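Local coordinates for DNA-binding protein reb1 (Schizosaccharomyces pombe, PDB 5EYB), which binds specific DNA sites in ribosomal gene spacers and promoters and helps terminate transcription by RNA polymerase I, at residues A12-H18 / M64-T68; R212-F217 / G261-R265; N287-E292 / A349-F353. All coordinates share one frame; numbering follows the deposited sequence.

Overall arrangement
The three contacts follow one another along an elongated chain of helices and loops without strands, with a radius of gyration of 28 Å. Contact 1 lies in a Myb-associated domain and grips the DNA backbone through a phosphate of chain B. Contact 2 joins two Myb-type repeats and reads two guanines of the same strand. Their centres are about 30 Å apart, on opposite sides of the chain's centre. Both contacts touch the DNA, contact 1 also at chain C. Contact 3 packs two helices. Its nearest atom is about 16 Å from the DNA. Its centre lies about 38 Å from that of contact 2 and about 54 Å from that of contact 1.

Contact 1: A12-H18 / M64-T68; sequences ARWTAEH and MPSFT. With nucleotides of chain B; nucleotides of chain C.
Trp-14 turns its CG anti to the backbone N (chi1 -154°) and Phe-67 its CG anti to the carbonyl carbon (chi1 -55°), which brings the edge of the Trp-14 six-membered ring over the Phe-67 face. With His-18 they form an aromatic cluster in the first Myb-associated domain. It joins the start of helix 16-32 to the turn between helices 51-63 and 69-79. In this edge-to-face pair CE3 of Trp-14 lies over the ring centre, 3.7 Å from CE2 of Phe-67. The Phe-67 edge meets the face of His-18 in an offset edge-to-face pair, the planes at 86°. Phe-67 CE2 lies 3.5 Å from His-18 CE1. The backbone N of Thr-15 donates to ND1 of His-18 from well out of the ring plane, which probably helps to hold the ring. Phe-67 is buried, and Ser-66 CB lies over its other face. Met-64 adds a Met-aromatic contact, its SD 3.9 Å from CH2 of Trp-14. Ile-72 of helix 69-79 packs on Met-64 and Phe-67. Toward the DNA, Arg-13 packs CD against C5' of DC15 of chain C, while Thr-68 makes polar bonds. Thr-68 N (3.0 Å) and OG1 (2.7 Å) both bond OP2 of DT18 of chain B.

Contact 2: R212-F217 / G261-R265; sequences RDVVRF and GTRTR. With nucleotides of chain B.
Arg-212 and Arg-265 come from two successive Myb-type repeats, each in a predicted helix-turn-helix motif, and meet over neighbouring guanines. Both are buried, and their end of the contact is hydrogen-bonded. Arg-265 NE sits over the centre of the Arg-212 guanidinium, the planes 49° apart. Asp-213 lies beside the pair and probably offsets part of their charge. Its OD1 accepts from Arg-265 NE at 3.1 Å through the syn lone pair, in a bent bond tilted from the guanidinium plane. Its OD2 takes a weak bond from Arg-212 NH2. Each arginine reads one base of chain B: Arg-212 NH1 and NH2 bond to N7 and O6 of DG13, and Arg-265 does the same at DG14. Replacing Arg-265 by an alanine would probably leave N7 and O6 of DG14 without these donors and Asp-213 OD1 without its salt-bridge partner. The other end, at Phe-217 and Gly-261, is partly exposed and holds by van der Waals contact. The Phe-217 ring lies against Gly-261, Arg-263 and Thr-264, its CE1 3.2 Å from Arg-263 O. Ala-257 also touches the Phe-217 side chain. Thr-264 caps helix 265-275, and its CG2 lies 3.3 Å from Asp-213 O.

Contact 3: N287-E292 / A349-F353; sequences NVWLLE and AIDDF
Segments 287-292 and 349-353 run nearly antiparallel at 157°, their axes 9.5 Å apart at closest approach, with the CA atoms of Val-288 and Ile-350 the nearest pair. They form an apolar helix-helix interface between helix 284-299 and the last helix, 342-356, away from the DNA. No hydrogen bond crosses it. On segment 349-353, Ile-350 and Phe-353 carry most of the packing; Leu-291 is their main partner. The Phe-353 ring lies against Asn-287, Val-288 and Leu-291. The Leu-291 and Phe-353 side chains cross at about a right angle, and Leu-291 CD1 meets the ring edge 3.6 Å from CE2. Asn-287 uses CB, 3.6 Å from Phe-353 CE2, and its amide plane is 18° from the ring plane. Asn-287 OD1 accepts a hydrogen bond from Gln-326. Val-288 meets the base of the aromatic side chain, its CG2 3.6 Å from Phe-353 CB. Leu-291 CD1 also touches Ala-349 CB, and Tyr-337 packs on both residues. Ile-350 has CG1 anti to its carbonyl carbon (chi1 -61°), and that branch runs to the facing helix. CG1 meets Leu-291 CB at 3.6 Å. At the exposed border, Glu-292 lays its CG 3.7 Å from CD1 of Ile-350.

Contact 1: A12-H18 / M64-T68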
loop_
_atom_site.group_PDB
_atom_site.type_symbol
_atom_site.label_atom_id
_atom_site.label_comp_id
_atom_site.label_asym_id
_atom_site.label_seq_id
_atom_site.Cartn_x
_atom_site.Cartn_y
_atom_site.Cartn_z
ATOM N N ALA A 12 -13.807 8.643 5.510
ATOM C CA ALA A 12 -12.368 8.410 5.468
ATOM C C ALA A 12 -12.049 6.916 5.450
ATOM O O ALA A 12 -11.204 6.459 4.680
ATOM C CB ALA A 12 -11.689 9.082 6.651
ATOM N N ARG A 13 -12.730 6.162 6.306
ATOM C CA ARG A 13 -12.567 4.714 6.356
ATOM C C ARG A 13 -13.901 4.016 6.551
ATOM O O ARG A 13 -14.856 4.612 7.048
ATOM C CB ARG A 13 -11.616 4.312 7.479
ATOM C CG ARG A 13 -10.169 4.648 7.224
ATOM C CD ARG A 13 -9.306 4.112 8.344
ATOM N NE ARG A 13 -9.331 2.652 8.411
ATOM C CZ ARG A 13 -8.482 1.859 7.764
ATOM N NH1 ARG A 13 -8.578 0.542 7.881
ATOM N NH2 ARG A 13 -7.535 2.384 6.998
ATOM N N TRP A 14 -13.959 2.746 6.170
ATOM C CA TRP A 14 -15.187 1.976 6.295
ATOM C C TRP A 14 -15.421 1.599 7.753
ATOM O O TRP A 14 -14.759 0.714 8.292
ATOM C CB TRP A 14 -15.130 0.729 5.414
ATOM C CG TRP A 14 -16.475 0.225 5.001
ATOM C CD1 TRP A 14 -17.302 -0.583 5.721
ATOM C CD2 TRP A 14 -17.149 0.486 3.763
ATOM N NE1 TRP A 14 -18.450 -0.839 5.014
ATOM C CE2 TRP A 14 -18.382 -0.194 3.808
ATOM C CE3 TRP A 14 -16.831 1.231 2.625
ATOM C CZ2 TRP A 14 -19.296 -0.153 2.759
ATOM C CZ3 TRP A 14 -17.742 1.272 1.583
ATOM C CH2 TRP A 14 -18.959 0.583 1.658
ATOM N N THR A 15 -16.366 2.288 8.387
ATOM C CA THR A 15 -16.644 2.095 9.804
ATOM C C THR A 15 -17.884 1.236 10.008
ATOM O O THR A 15 -18.435 0.693 9.053
ATOM C CB THR A 15 -16.836 3.444 10.527
ATOM N N ALA A 16 -18.319 1.116 11.257
ATOM C CA ALA A 16 -19.506 0.332 11.585
ATOM C C ALA A 16 -20.761 0.963 10.995
ATOM O O ALA A 16 -21.711 0.263 10.641
ATOM C CB ALA A 16 -19.649 0.189 13.092
ATOM N N GLU A 17 -20.760 2.288 10.898
ATOM C CA GLU A 17 -21.901 3.017 10.363
ATOM C C GLU A 17 -22.107 2.689 8.889
ATOM O O GLU A 17 -23.238 2.513 8.435
ATOM C CB GLU A 17 -21.713 4.524 10.549
ATOM N N HIS A 18 -21.004 2.598 8.153
ATOM C CA HIS A 18 -21.048 2.308 6.726
ATOM C C HIS A 18 -21.611 0.922 6.442
ATOM O O HIS A 18 -22.292 0.715 5.439
ATOM C CB HIS A 18 -19.655 2.446 6.117
ATOM C CG HIS A 18 -19.146 3.851 6.109
ATOM N ND1 HIS A 18 -17.809 4.162 6.237
ATOM C CD2 HIS A 18 -19.798 5.032 5.992
ATOM C CE1 HIS A 18 -17.660 5.474 6.198
ATOM N NE2 HIS A 18 -18.852 6.025 6.050
ATOM N N MET A 64 -22.153 7.504 -0.745
ATOM C CA MET A 64 -20.923 7.256 -0.001
ATOM C C MET A 64 -19.701 7.790 -0.744
ATOM O O MET A 64 -18.857 7.016 -1.191
ATOM C CB MET A 64 -20.765 5.761 0.277
ATOM C CG MET A 64 -21.790 5.209 1.255
ATOM S SD MET A 64 -21.583 3.452 1.600
ATOM C CE MET A 64 -22.374 2.730 0.173
ATOM N N PRO A 65 -19.592 9.127 -0.851
ATOM C CA PRO A 65 -18.575 9.796 -1.673
ATOM C C PRO A 65 -17.152 9.519 -1.206
ATOM O O PRO A 65 -16.205 9.742 -1.957
ATOM C CB PRO A 65 -18.909 11.286 -1.511
ATOM C CG PRO A 65 -20.287 11.327 -0.931
ATOM C CD PRO A 65 -20.401 10.098 -0.099
ATOM N N SER A 66 -17.010 9.030 0.020
ATOM C CA SER A 66 -15.696 8.790 0.599
ATOM C C SER A 66 -15.021 7.569 -0.018
ATOM O O SER A 66 -13.859 7.281 0.267
ATOM C CB SER A 66 -15.813 8.616 2.113
ATOM O OG SER A 66 -16.527 9.697 2.689
ATOM N N PHE A 67 -15.754 6.855 -0.865
ATOM C CA PHE A 67 -15.250 5.617 -1.445
ATOM C C PHE A 67 -15.540 5.507 -2.937
ATOM O O PHE A 67 -16.468 6.135 -3.450
ATOM C CB PHE A 67 -15.845 4.421 -0.700
ATOM C CG PHE A 67 -15.609 4.461 0.779
ATOM C CD1 PHE A 67 -14.369 4.138 1.307
ATOM C CD2 PHE A 67 -16.622 4.839 1.641
ATOM C CE1 PHE A 67 -14.147 4.185 2.669
ATOM C CE2 PHE A 67 -16.407 4.888 3.003
ATOM C CZ PHE A 67 -15.169 4.560 3.517
ATOM N N THR A 68 -14.732 4.709 -3.628
ATOM C CA THR A 68 -14.903 4.473 -5.059
ATOM C C THR A 68 -15.994 3.431 -5.288
ATOM O O THR A 68 -16.395 2.726 -4.366
ATOM C CB THR A 68 -13.590 3.996 -5.714
ATOM O OG1 THR A 68 -12.483 4.668 -5.103
ATOM C CG2 THR A 68 -13.584 4.282 -7.216
ATOM P P DT B 18 -11.267 4.758 -2.020
ATOM O OP1 DT B 18 -11.913 6.003 -1.553
ATOM O OP2 DT B 18 -12.086 3.696 -2.616
ATOM O "O5'" DT B 18 -10.141 5.105 -3.091
ATOM C "C5'" DT B 18 -8.882 5.569 -2.651
ATOM C "C4'" DT B 18 -7.970 5.830 -3.830
ATOM O "O4'" DT B 18 -7.137 4.667 -4.076
ATOM C "C3'" DT B 18 -8.690 6.125 -5.145
ATOM O "O3'" DT B 18 -8.087 7.235 -5.763
ATOM C "C2'" DT B 18 -8.473 4.848 -5.955
ATOM C "C1'" DT B 18 -7.114 4.408 -5.455
ATOM N N1 DT B 18 -6.844 2.960 -5.659
ATOM C C2 DT B 18 -5.611 2.566 -6.128
ATOM O O2 DT B 18 -4.710 3.347 -6.388
ATOM N N3 DT B 18 -5.467 1.213 -6.282
ATOM C C4 DT B 18 -6.412 0.236 -6.021
ATOM O O4 DT B 18 -6.188 -0.958 -6.191
ATOM C C5 DT B 18 -7.681 0.720 -5.534
ATOM C C7 DT B 18 -8.783 -0.247 -5.216
ATOM C C6 DT B 18 -7.834 2.042 -5.379
ATOM P P DC C 15 -6.309 7.093 9.234
ATOM O OP1 DC C 15 -7.702 7.234 9.715
ATOM O OP2 DC C 15 -5.336 8.197 9.414
ATOM O "O5'" DC C 15 -5.650 5.797 9.891
ATOM C "C5'" DC C 15 -6.149 4.514 9.572
ATOM C "C4'" DC C 15 -5.122 3.451 9.881
ATOM O "O4'" DC C 15 -3.971 3.654 9.054
ATOM C "C3'" DC C 15 -4.591 3.473 11.304
ATOM O "O3'" DC C 15 -5.359 2.581 12.104
ATOM C "C2'" DC C 15 -3.137 2.998 11.162
ATOM C "C1'" DC C 15 -2.879 3.010 9.651
ATOM N N1 DC C 15 -1.643 3.736 9.267
ATOM C C2 DC C 15 -0.465 3.023 9.039
ATOM O O2 DC C 15 -0.472 1.794 9.165
ATOM N N3 DC C 15 0.656 3.703 8.687
ATOM C C4 DC C 15 0.621 5.027 8.563
ATOM N N4 DC C 15 1.750 5.653 8.213
ATOM C C5 DC C 15 -0.572 5.770 8.791
ATOM C C6 DC C 15 -1.669 5.091 9.139
#

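Contact 2: R212-F217 / G261-R265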
loop_
_atom_site.group_PDB
_atom_site.type_symbol
_atom_site.label_atom_id
_atom_site.label_comp_id
_atom_site.label_asym_id
_atom_site.label_seq_id
_atom_site.Cartn_x
_atom_site.Cartn_y
_atom_site.Cartn_z
ATOM N N ARG A 212 9.490 11.204 5.088
ATOM C CA ARG A 212 10.134 9.937 4.748
ATOM C C ARG A 212 9.786 9.435 3.347
ATOM O O ARG A 212 10.649 8.928 2.632
ATOM C CB ARG A 212 9.768 8.858 5.768
ATOM C CG ARG A 212 10.367 7.490 5.445
ATOM C CD ARG A 212 9.833 6.408 6.358
ATOM N NE ARG A 212 8.385 6.272 6.249
ATOM C CZ ARG A 212 7.655 5.448 6.996
ATOM N NH1 ARG A 212 8.240 4.685 7.908
ATOM N NH2 ARG A 212 6.338 5.392 6.833
ATOM N N ASP A 213 8.526 9.582 2.954
ATOM C CA ASP A 213 8.057 8.967 1.719
ATOM C C ASP A 213 7.944 9.926 0.532
ATOM O O ASP A 213 7.698 9.489 -0.589
ATOM C CB ASP A 213 6.702 8.292 1.956
ATOM C CG ASP A 213 6.811 7.068 2.849
ATOM O OD1 ASP A 213 7.788 6.307 2.695
ATOM O OD2 ASP A 213 5.923 6.868 3.707
ATOM N N VAL A 214 8.116 11.224 0.762
ATOM C CA VAL A 214 7.994 12.185 -0.333
ATOM C C VAL A 214 9.068 13.273 -0.331
ATOM O O VAL A 214 9.874 13.360 -1.258
ATOM C CB VAL A 214 6.620 12.888 -0.325
ATOM C CG1 VAL A 214 6.564 13.928 -1.432
ATOM C CG2 VAL A 214 5.487 11.884 -0.484
ATOM N N VAL A 215 9.072 14.101 0.708
ATOM C CA VAL A 215 9.877 15.319 0.721
ATOM C C VAL A 215 11.383 15.067 0.907
ATOM O O VAL A 215 12.202 15.808 0.366
ATOM C CB VAL A 215 9.370 16.282 1.817
ATOM C CG1 VAL A 215 10.161 17.588 1.813
ATOM C CG2 VAL A 215 7.889 16.569 1.610
ATOM N N ARG A 216 11.749 14.022 1.648
ATOM C CA ARG A 216 13.165 13.707 1.876
ATOM C C ARG A 216 13.933 13.544 0.569
ATOM O O ARG A 216 15.101 13.919 0.476
ATOM C CB ARG A 216 13.323 12.429 2.714
ATOM C CG ARG A 216 14.776 12.105 3.061
ATOM C CD ARG A 216 14.925 10.838 3.899
ATOM N NE ARG A 216 16.286 10.688 4.420
ATOM C CZ ARG A 216 16.691 11.148 5.601
ATOM N NH1 ARG A 216 15.843 11.784 6.391
ATOM N NH2 ARG A 216 17.943 10.969 5.993
ATOM N N PHE A 217 13.270 12.987 -0.437
ATOM C CA PHE A 217 13.916 12.705 -1.712
ATOM C C PHE A 217 14.149 13.972 -2.521
ATOM O O PHE A 217 15.042 14.022 -3.367
ATOM C CB PHE A 217 13.081 11.711 -2.516
ATOM C CG PHE A 217 13.013 10.347 -1.897
ATOM C CD1 PHE A 217 13.979 9.396 -2.177
ATOM C CD2 PHE A 217 11.987 10.017 -1.028
ATOM C CE1 PHE A 217 13.922 8.141 -1.607
ATOM C CE2 PHE A 217 11.923 8.763 -0.455
ATOM C CZ PHE A 217 12.891 7.822 -0.745
ATOM N N GLY A 261 17.988 6.212 -3.483
ATOM C CA GLY A 261 17.873 7.654 -3.613
ATOM C C GLY A 261 16.916 8.177 -4.668
ATOM O O GLY A 261 16.665 9.379 -4.735
ATOM N N THR A 262 16.377 7.287 -5.492
ATOM C CA THR A 262 15.502 7.707 -6.582
ATOM C C THR A 262 14.098 7.123 -6.461
ATOM O O THR A 262 13.204 7.479 -7.229
ATOM C CB THR A 262 16.088 7.311 -7.949
ATOM O OG1 THR A 262 16.319 5.898 -7.980
ATOM C CG2 THR A 262 17.402 8.033 -8.196
ATOM N N ARG A 263 13.906 6.226 -5.499
ATOM C CA ARG A 263 12.615 5.564 -5.300
ATOM C C ARG A 263 12.256 5.475 -3.814
ATOM O O ARG A 263 13.138 5.383 -2.963
ATOM C CB ARG A 263 12.635 4.164 -5.916
ATOM C CG ARG A 263 12.992 4.122 -7.394
ATOM C CD ARG A 263 11.826 4.561 -8.258
ATOM N NE ARG A 263 12.133 4.447 -9.680
ATOM C CZ ARG A 263 11.261 4.686 -10.653
ATOM N NH1 ARG A 263 10.019 5.051 -10.359
ATOM N NH2 ARG A 263 11.628 4.558 -11.921
ATOM N N THR A 264 10.960 5.495 -3.510
ATOM C CA THR A 264 10.491 5.398 -2.128
ATOM C C THR A 264 10.670 3.983 -1.588
ATOM O O THR A 264 10.983 3.060 -2.337
ATOM C CB THR A 264 9.006 5.791 -1.999
ATOM O OG1 THR A 264 8.185 4.769 -2.577
ATOM C CG2 THR A 264 8.738 7.116 -2.695
ATOM N N ARG A 265 10.463 3.814 -0.286
ATOM C CA ARG A 265 10.631 2.507 0.338
ATOM C C ARG A 265 9.614 1.499 -0.203
ATOM O O ARG A 265 9.944 0.332 -0.407
ATOM C CB ARG A 265 10.513 2.614 1.864
ATOM C CG ARG A 265 9.152 3.070 2.342
ATOM C CD ARG A 265 9.025 3.132 3.852
ATOM N NE ARG A 265 7.703 3.644 4.196
ATOM C CZ ARG A 265 6.658 2.883 4.495
ATOM N NH1 ARG A 265 6.781 1.562 4.529
ATOM N NH2 ARG A 265 5.490 3.444 4.776
ATOM P P DG B 13 11.812 -2.667 9.509
ATOM O OP1 DG B 13 12.343 -4.017 9.793
ATOM O OP2 DG B 13 12.375 -1.868 8.399
ATOM O "O5'" DG B 13 10.230 -2.753 9.286
ATOM C "C5'" DG B 13 9.395 -3.201 10.342
ATOM C "C4'" DG B 13 7.935 -3.155 9.937
ATOM O "O4'" DG B 13 7.442 -1.809 10.054
ATOM C "C3'" DG B 13 7.646 -3.582 8.497
ATOM O "O3'" DG B 13 7.000 -4.839 8.500
ATOM C "C2'" DG B 13 6.728 -2.476 7.939
ATOM C "C1'" DG B 13 6.362 -1.666 9.178
ATOM N N9 DG B 13 6.173 -0.244 8.910
ATOM C C8 DG B 13 7.153 0.684 8.647
ATOM N N7 DG B 13 6.689 1.885 8.444
ATOM C C5 DG B 13 5.313 1.746 8.583
ATOM C C6 DG B 13 4.284 2.711 8.472
ATOM O O6 DG B 13 4.387 3.918 8.222
ATOM N N1 DG B 13 3.029 2.153 8.684
ATOM C C2 DG B 13 2.793 0.831 8.967
ATOM N N2 DG B 13 1.514 0.486 9.138
ATOM N N3 DG B 13 3.747 -0.087 9.074
ATOM C C4 DG B 13 4.979 0.442 8.870
ATOM P P DG B 14 6.732 -5.624 7.127
ATOM O OP1 DG B 14 6.716 -7.062 7.466
ATOM O OP2 DG B 14 7.658 -5.117 6.088
ATOM O "O5'" DG B 14 5.259 -5.173 6.715
ATOM C "C5'" DG B 14 4.223 -5.219 7.670
ATOM C "C4'" DG B 14 2.911 -4.777 7.060
ATOM O "O4'" DG B 14 2.817 -3.329 7.092
ATOM C "C3'" DG B 14 2.702 -5.188 5.600
ATOM O "O3'" DG B 14 1.391 -5.695 5.442
ATOM C "C2'" DG B 14 2.883 -3.876 4.842
ATOM C "C1'" DG B 14 2.335 -2.885 5.852
ATOM N N9 DG B 14 2.783 -1.513 5.636
ATOM C C8 DG B 14 4.070 -1.085 5.398
ATOM N N7 DG B 14 4.168 0.206 5.242
ATOM C C5 DG B 14 2.864 0.665 5.384
ATOM C C6 DG B 14 2.351 1.980 5.316
ATOM O O6 DG B 14 2.966 3.031 5.110
ATOM N N1 DG B 14 0.972 2.007 5.516
ATOM C C2 DG B 14 0.191 0.896 5.754
ATOM N N2 DG B 14 -1.119 1.114 5.924
ATOM N N3 DG B 14 0.661 -0.340 5.820
ATOM C C4 DG B 14 2.001 -0.381 5.627
#

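Contact 3: N287-E292 / A349-F353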
loop_
_atom_site.group_PDB
_atom_site.type_symbol
_atom_site.label_atom_id
_atom_site.label_comp_id
_atom_site.label_asym_id
_atom_site.label_seq_id
_atom_site.Cartn_x
_atom_site.Cartn_y
_atom_site.Cartn_z
ATOM N N ASN A 287 17.814 -19.878 -21.216
ATOM C CA ASN A 287 18.752 -18.762 -21.208
ATOM C C ASN A 287 19.114 -18.311 -22.617
ATOM O O ASN A 287 19.238 -17.116 -22.880
ATOM C CB ASN A 287 20.021 -19.130 -20.439
ATOM C CG ASN A 287 19.823 -19.098 -18.938
ATOM O OD1 ASN A 287 19.005 -18.335 -18.425
ATOM N ND2 ASN A 287 20.576 -19.927 -18.224
ATOM N N VAL A 288 19.283 -19.276 -23.516
ATOM C CA VAL A 288 19.594 -18.986 -24.913
ATOM C C VAL A 288 18.499 -18.148 -25.560
ATOM O O VAL A 288 18.775 -17.112 -26.166
ATOM C CB VAL A 288 19.780 -20.274 -25.734
ATOM C CG1 VAL A 288 19.904 -19.944 -27.212
ATOM C CG2 VAL A 288 20.995 -21.043 -25.251
ATOM N N TRP A 289 17.258 -18.605 -25.425
ATOM C CA TRP A 289 16.114 -17.914 -26.006
ATOM C C TRP A 289 16.035 -16.470 -25.525
ATOM O O TRP A 289 15.785 -15.557 -26.312
ATOM C CB TRP A 289 14.813 -18.647 -25.671
ATOM C CG TRP A 289 13.588 -17.931 -26.158
ATOM C CD1 TRP A 289 12.989 -18.064 -27.377
ATOM C CD2 TRP A 289 12.818 -16.963 -25.437
ATOM N NE1 TRP A 289 11.892 -17.241 -27.457
ATOM C CE2 TRP A 289 11.766 -16.554 -26.278
ATOM C CE3 TRP A 289 12.918 -16.403 -24.160
ATOM C CZ2 TRP A 289 10.818 -15.611 -25.885
ATOM C CZ3 TRP A 289 11.978 -15.469 -23.771
ATOM C CH2 TRP A 289 10.942 -15.081 -24.628
ATOM N N LEU A 290 16.257 -16.274 -24.229
ATOM C CA LEU A 290 16.211 -14.941 -23.642
ATOM C C LEU A 290 17.311 -14.053 -24.205
ATOM O O LEU A 290 17.055 -12.925 -24.619
ATOM C CB LEU A 290 16.328 -15.020 -22.121
ATOM C CG LEU A 290 16.315 -13.682 -21.379
ATOM C CD1 LEU A 290 15.082 -12.874 -21.749
ATOM C CD2 LEU A 290 16.385 -13.898 -19.876
ATOM N N LEU A 291 18.536 -14.567 -24.226
ATOM C CA LEU A 291 19.666 -13.800 -24.735
ATOM C C LEU A 291 19.539 -13.542 -26.235
ATOM O O LEU A 291 20.006 -12.521 -26.738
ATOM C CB LEU A 291 20.983 -14.517 -24.434
ATOM C CG LEU A 291 21.364 -14.634 -22.957
ATOM C CD1 LEU A 291 22.711 -15.324 -22.807
ATOM C CD2 LEU A 291 21.377 -13.264 -22.294
ATOM N N GLU A 292 18.905 -14.467 -26.947
ATOM C CA GLU A 292 18.690 -14.294 -28.379
ATOM C C GLU A 292 17.615 -13.254 -28.652
ATOM O O GLU A 292 17.738 -12.452 -29.577
ATOM C CB GLU A 292 18.312 -15.623 -29.036
ATOM C CG GLU A 292 19.499 -16.526 -29.306
ATOM C CD GLU A 292 19.098 -17.849 -29.916
ATOM O OE1 GLU A 292 17.994 -18.338 -29.597
ATOM O OE2 GLU A 292 19.886 -18.396 -30.718
ATOM N N ALA A 349 27.806 -14.711 -25.441
ATOM C CA ALA A 349 27.119 -15.492 -24.419
ATOM C C ALA A 349 26.237 -16.558 -25.052
ATOM O O ALA A 349 26.171 -17.688 -24.568
ATOM C CB ALA A 349 26.291 -14.586 -23.525
ATOM N N ILE A 350 25.559 -16.187 -26.134
ATOM C CA ILE A 350 24.691 -17.111 -26.853
ATOM C C ILE A 350 25.504 -18.238 -27.480
ATOM O O ILE A 350 25.157 -19.411 -27.352
ATOM C CB ILE A 350 23.889 -16.394 -27.954
ATOM C CG1 ILE A 350 22.999 -15.308 -27.347
ATOM C CG2 ILE A 350 23.046 -17.386 -28.732
ATOM C CD1 ILE A 350 22.347 -14.412 -28.375
ATOM N N ASP A 351 26.590 -17.869 -28.153
ATOM C CA ASP A 351 27.452 -18.836 -28.821
ATOM C C ASP A 351 28.068 -19.829 -27.838
ATOM O O ASP A 351 28.162 -21.021 -28.133
ATOM C CB ASP A 351 28.556 -18.115 -29.602
ATOM C CG ASP A 351 28.022 -17.358 -30.807
ATOM O OD1 ASP A 351 26.814 -17.040 -30.829
ATOM O OD2 ASP A 351 28.811 -17.081 -31.736
ATOM N N ASP A 352 28.483 -19.341 -26.672
ATOM C CA ASP A 352 29.061 -20.211 -25.651
ATOM C C ASP A 352 28.003 -21.134 -25.052
ATOM O O ASP A 352 28.303 -22.255 -24.643
ATOM C CB ASP A 352 29.727 -19.389 -24.542
ATOM C CG ASP A 352 31.016 -18.728 -24.996
ATOM O OD1 ASP A 352 31.621 -19.206 -25.978
ATOM O OD2 ASP A 352 31.427 -17.731 -24.366
ATOM N N PHE A 353 26.766 -20.655 -25.002
ATOM C CA PHE A 353 25.655 -21.452 -24.499
ATOM C C PHE A 353 25.290 -22.573 -25.465
ATOM O O PHE A 353 24.804 -23.626 -25.055
ATOM C CB PHE A 353 24.432 -20.570 -24.247
ATOM C CG PHE A 353 24.297 -20.108 -22.829
ATOM C CD1 PHE A 353 24.819 -20.861 -21.793
ATOM C CD2 PHE A 353 23.646 -18.923 -22.530
ATOM C CE1 PHE A 353 24.694 -20.441 -20.485
ATOM C CE2 PHE A 353 23.519 -18.497 -21.222
ATOM C CZ PHE A 353 24.045 -19.257 -20.199
#